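Long-range contact in intermedilysin (Streptococcus intermedius, PDB 5IMW), which probably binds cholesterol-containing host membranes and, after a large conformational change, inserts into them as an oligomeric pore that lyses the cell: residues N104-E112 with W136-V146. Numbering follows the deposited sequence.
Sequences NLPGLKNGE and WIQKYSKTHAV. Unlike the reference sequence in segment 136-146: K139 (reference Asn).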
# COMPACT_ATOMS: atom_id res chain seq x y z
N ASN A 104 -0.23 -28.03 -3.40
CA ASN A 104 -1.63 -27.81 -3.76
C ASN A 104 -1.84 -27.77 -5.27
O ASN A 104 -2.79 -27.14 -5.75
CB ASN A 104 -2.13 -26.52 -3.13
CG ASN A 104 -1.49 -25.28 -3.73
OD1 ASN A 104 -0.39 -25.35 -4.28
ND2 ASN A 104 -2.17 -24.15 -3.63
N LEU A 105 -0.97 -28.41 -6.04
CA LEU A 105 -1.15 -28.45 -7.48
C LEU A 105 -2.42 -29.23 -7.82
O LEU A 105 -2.75 -30.21 -7.14
CB LEU A 105 0.06 -29.08 -8.17
CG LEU A 105 1.16 -28.08 -8.54
CD1 LEU A 105 2.47 -28.78 -8.85
CD2 LEU A 105 0.71 -27.24 -9.73
N PRO A 106 -3.16 -28.82 -8.85
CA PRO A 106 -4.49 -29.40 -9.07
C PRO A 106 -4.42 -30.82 -9.59
O PRO A 106 -3.51 -31.21 -10.33
CB PRO A 106 -5.11 -28.46 -10.11
CG PRO A 106 -3.95 -27.95 -10.88
CD PRO A 106 -2.81 -27.85 -9.90
N GLY A 107 -5.43 -31.61 -9.21
CA GLY A 107 -5.51 -33.00 -9.57
C GLY A 107 -4.89 -33.94 -8.56
O GLY A 107 -5.32 -35.10 -8.47
N LEU A 108 -3.92 -33.47 -7.78
CA LEU A 108 -3.14 -34.31 -6.87
C LEU A 108 -4.02 -35.34 -6.18
O LEU A 108 -5.05 -35.01 -5.58
CB LEU A 108 -2.42 -33.43 -5.85
CG LEU A 108 -0.92 -33.28 -6.13
CD1 LEU A 108 -0.22 -34.62 -5.94
CD2 LEU A 108 -0.63 -32.73 -7.52
N LYS A 109 -3.58 -36.60 -6.25
CA LYS A 109 -4.40 -37.75 -5.93
C LYS A 109 -3.75 -38.57 -4.82
O LYS A 109 -2.55 -38.85 -4.87
CB LYS A 109 -4.61 -38.65 -7.16
CG LYS A 109 -3.41 -38.70 -8.10
CD LYS A 109 -3.39 -37.52 -9.06
CE LYS A 109 -2.06 -36.79 -9.07
NZ LYS A 109 -2.18 -35.43 -9.71
N ASN A 110 -4.56 -38.96 -3.84
CA ASN A 110 -4.10 -39.84 -2.75
C ASN A 110 -2.94 -39.14 -2.04
O ASN A 110 -3.02 -37.92 -1.78
CB ASN A 110 -3.78 -41.20 -3.31
CG ASN A 110 -4.78 -41.66 -4.35
OD1 ASN A 110 -5.65 -40.89 -4.76
ND2 ASN A 110 -4.65 -42.91 -4.78
N GLY A 111 -1.87 -39.85 -1.71
CA GLY A 111 -0.73 -39.26 -1.04
C GLY A 111 0.34 -38.80 -2.00
O GLY A 111 1.49 -38.59 -1.59
N GLU A 112 -0.01 -38.63 -3.27
CA GLU A 112 0.94 -38.11 -4.24
C GLU A 112 1.29 -36.65 -3.98
O GLU A 112 2.23 -36.14 -4.60
CB GLU A 112 0.38 -38.26 -5.66
CG GLU A 112 1.37 -38.77 -6.68
CD GLU A 112 0.73 -39.03 -8.03
OE1 GLU A 112 -0.39 -39.58 -8.06
OE2 GLU A 112 1.34 -38.67 -9.06
N TRP A 136 4.04 -33.90 -11.64
CA TRP A 136 2.74 -33.32 -11.94
C TRP A 136 2.69 -32.75 -13.35
O TRP A 136 1.65 -32.79 -14.00
CB TRP A 136 2.39 -32.24 -10.91
CG TRP A 136 1.16 -31.46 -11.27
CD1 TRP A 136 -0.11 -31.70 -10.83
CD2 TRP A 136 1.09 -30.33 -12.14
NE1 TRP A 136 -0.97 -30.78 -11.38
CE2 TRP A 136 -0.26 -29.93 -12.18
CE3 TRP A 136 2.03 -29.62 -12.88
CZ2 TRP A 136 -0.69 -28.84 -12.95
CZ3 TRP A 136 1.61 -28.54 -13.63
CH2 TRP A 136 0.26 -28.17 -13.66
N ILE A 137 3.80 -32.19 -13.82
CA ILE A 137 3.86 -31.63 -15.17
C ILE A 137 3.50 -32.70 -16.18
O ILE A 137 2.43 -32.65 -16.80
CB ILE A 137 5.24 -31.02 -15.47
CG1 ILE A 137 5.44 -29.73 -14.66
CG2 ILE A 137 5.38 -30.71 -16.96
CD1 ILE A 137 6.84 -29.14 -14.77
N GLN A 138 4.39 -33.68 -16.36
CA GLN A 138 4.22 -34.65 -17.45
C GLN A 138 2.88 -35.36 -17.36
O GLN A 138 2.30 -35.72 -18.40
CB GLN A 138 5.36 -35.67 -17.43
CG GLN A 138 5.19 -36.86 -16.47
CD GLN A 138 6.28 -37.90 -16.60
OE1 GLN A 138 7.26 -37.72 -17.32
NE2 GLN A 138 6.12 -39.02 -15.90
N LYS A 139 2.36 -35.58 -16.16
CA LYS A 139 1.16 -36.39 -16.00
C LYS A 139 -0.12 -35.56 -15.92
O LYS A 139 -1.21 -36.11 -16.13
CB LYS A 139 1.28 -37.26 -14.75
CG LYS A 139 0.19 -38.31 -14.62
CD LYS A 139 0.43 -39.25 -13.44
CE LYS A 139 -0.71 -40.23 -13.27
NZ LYS A 139 -0.79 -40.78 -11.89
N TYR A 140 -0.03 -34.25 -15.64
CA TYR A 140 -1.22 -33.43 -15.50
C TYR A 140 -1.08 -32.02 -16.06
O TYR A 140 -2.04 -31.25 -15.98
CB TYR A 140 -1.64 -33.34 -14.02
CG TYR A 140 -1.76 -34.69 -13.36
CD1 TYR A 140 -2.94 -35.41 -13.43
CD2 TYR A 140 -0.68 -35.25 -12.69
CE1 TYR A 140 -3.05 -36.66 -12.84
CE2 TYR A 140 -0.78 -36.48 -12.10
CZ TYR A 140 -1.96 -37.19 -12.18
OH TYR A 140 -2.05 -38.43 -11.59
N SER A 141 0.08 -31.66 -16.63
CA SER A 141 0.24 -30.32 -17.20
C SER A 141 -0.82 -30.04 -18.26
O SER A 141 -1.46 -28.99 -18.25
CB SER A 141 1.64 -30.16 -17.78
OG SER A 141 1.80 -28.91 -18.42
N LYS A 142 -1.01 -30.99 -19.18
CA LYS A 142 -1.91 -30.75 -20.31
C LYS A 142 -3.37 -30.71 -19.85
O LYS A 142 -4.13 -29.81 -20.25
CB LYS A 142 -1.71 -31.83 -21.37
CG LYS A 142 -0.29 -31.93 -21.90
CD LYS A 142 -0.24 -31.84 -23.41
CE LYS A 142 1.17 -32.02 -23.94
NZ LYS A 142 1.27 -31.68 -25.39
N THR A 143 -3.78 -31.66 -19.02
CA THR A 143 -5.18 -31.76 -18.64
C THR A 143 -5.58 -30.67 -17.65
O THR A 143 -6.66 -30.09 -17.76
CB THR A 143 -5.49 -33.14 -18.05
OG1 THR A 143 -6.85 -33.18 -17.60
CG2 THR A 143 -4.57 -33.46 -16.87
N HIS A 144 -4.72 -30.38 -16.68
CA HIS A 144 -5.03 -29.42 -15.62
C HIS A 144 -4.29 -28.11 -15.85
O HIS A 144 -3.13 -28.09 -16.26
CB HIS A 144 -4.66 -29.99 -14.25
CG HIS A 144 -5.66 -30.95 -13.70
ND1 HIS A 144 -5.44 -32.31 -13.66
CD2 HIS A 144 -6.89 -30.76 -13.17
CE1 HIS A 144 -6.49 -32.91 -13.13
NE2 HIS A 144 -7.39 -31.99 -12.82
N ALA A 145 -4.99 -27.00 -15.59
CA ALA A 145 -4.43 -25.66 -15.72
C ALA A 145 -4.49 -24.95 -14.38
O ALA A 145 -5.49 -25.06 -13.65
CB ALA A 145 -5.17 -24.85 -16.78
N VAL A 146 -3.43 -24.22 -14.04
CA VAL A 146 -3.34 -23.53 -12.76
C VAL A 146 -3.34 -22.02 -12.96
O VAL A 146 -2.31 -21.45 -13.34
CB VAL A 146 -2.07 -23.95 -12.00
CG1 VAL A 146 -2.23 -23.66 -10.50
CG2 VAL A 146 -1.74 -25.40 -12.24
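P106 and W136 bury the most surface in this contact, and a single hydrogen bond ties them: the indole NE1 of W136 donates to the backbone O of P106 at 2.8 Å. The oxygen lies in the indole plane, at the ring's edge, and NE1 in turn lies in the carbonyl plane, although the N-H...O angle of 153° leaves the bond somewhat bent. The indole reaches the loop because CG of W136 stands anti to the backbone N (chi1 172°). L105 covers one face of the ring system, with CD2 over the six-membered ring, 3.8 Å from its centroid in a CH-pi contact, while CB and CD1 lie nearer the pyrrole part. Against the opposite face, toward the rim, rests CB of Y140, one helical turn further on.

P106 carries the packing past the indole. Its CD sits 3.8 Å from CZ2 of W136 and 3.6 Å from CG2 of V146, so the proline ring packs against the tryptophan and against the chain that follows the helix at once. It also begins the central pair of a type II beta turn, L105 to L108, whose other central residue, G107, lays its CA over one face of the H144 ring. Beyond the turn, K109 bends at chi2 and chi3 to bring NZ over the Y140 ring, 3.1 Å from the centroid, a cation-pi contact; K139 CG lies against the other face. E112 and K139 are near each other without forming a salt bridge.

The contact thus joins the hairpin loop between antiparallel strands 99-103 and 114-117 to the C-terminal end of helix 122-140 and the loop leading to strand 149-156. L105 also touches Y202 of strand 202-206, which pairs with 99-103 in the same sheet.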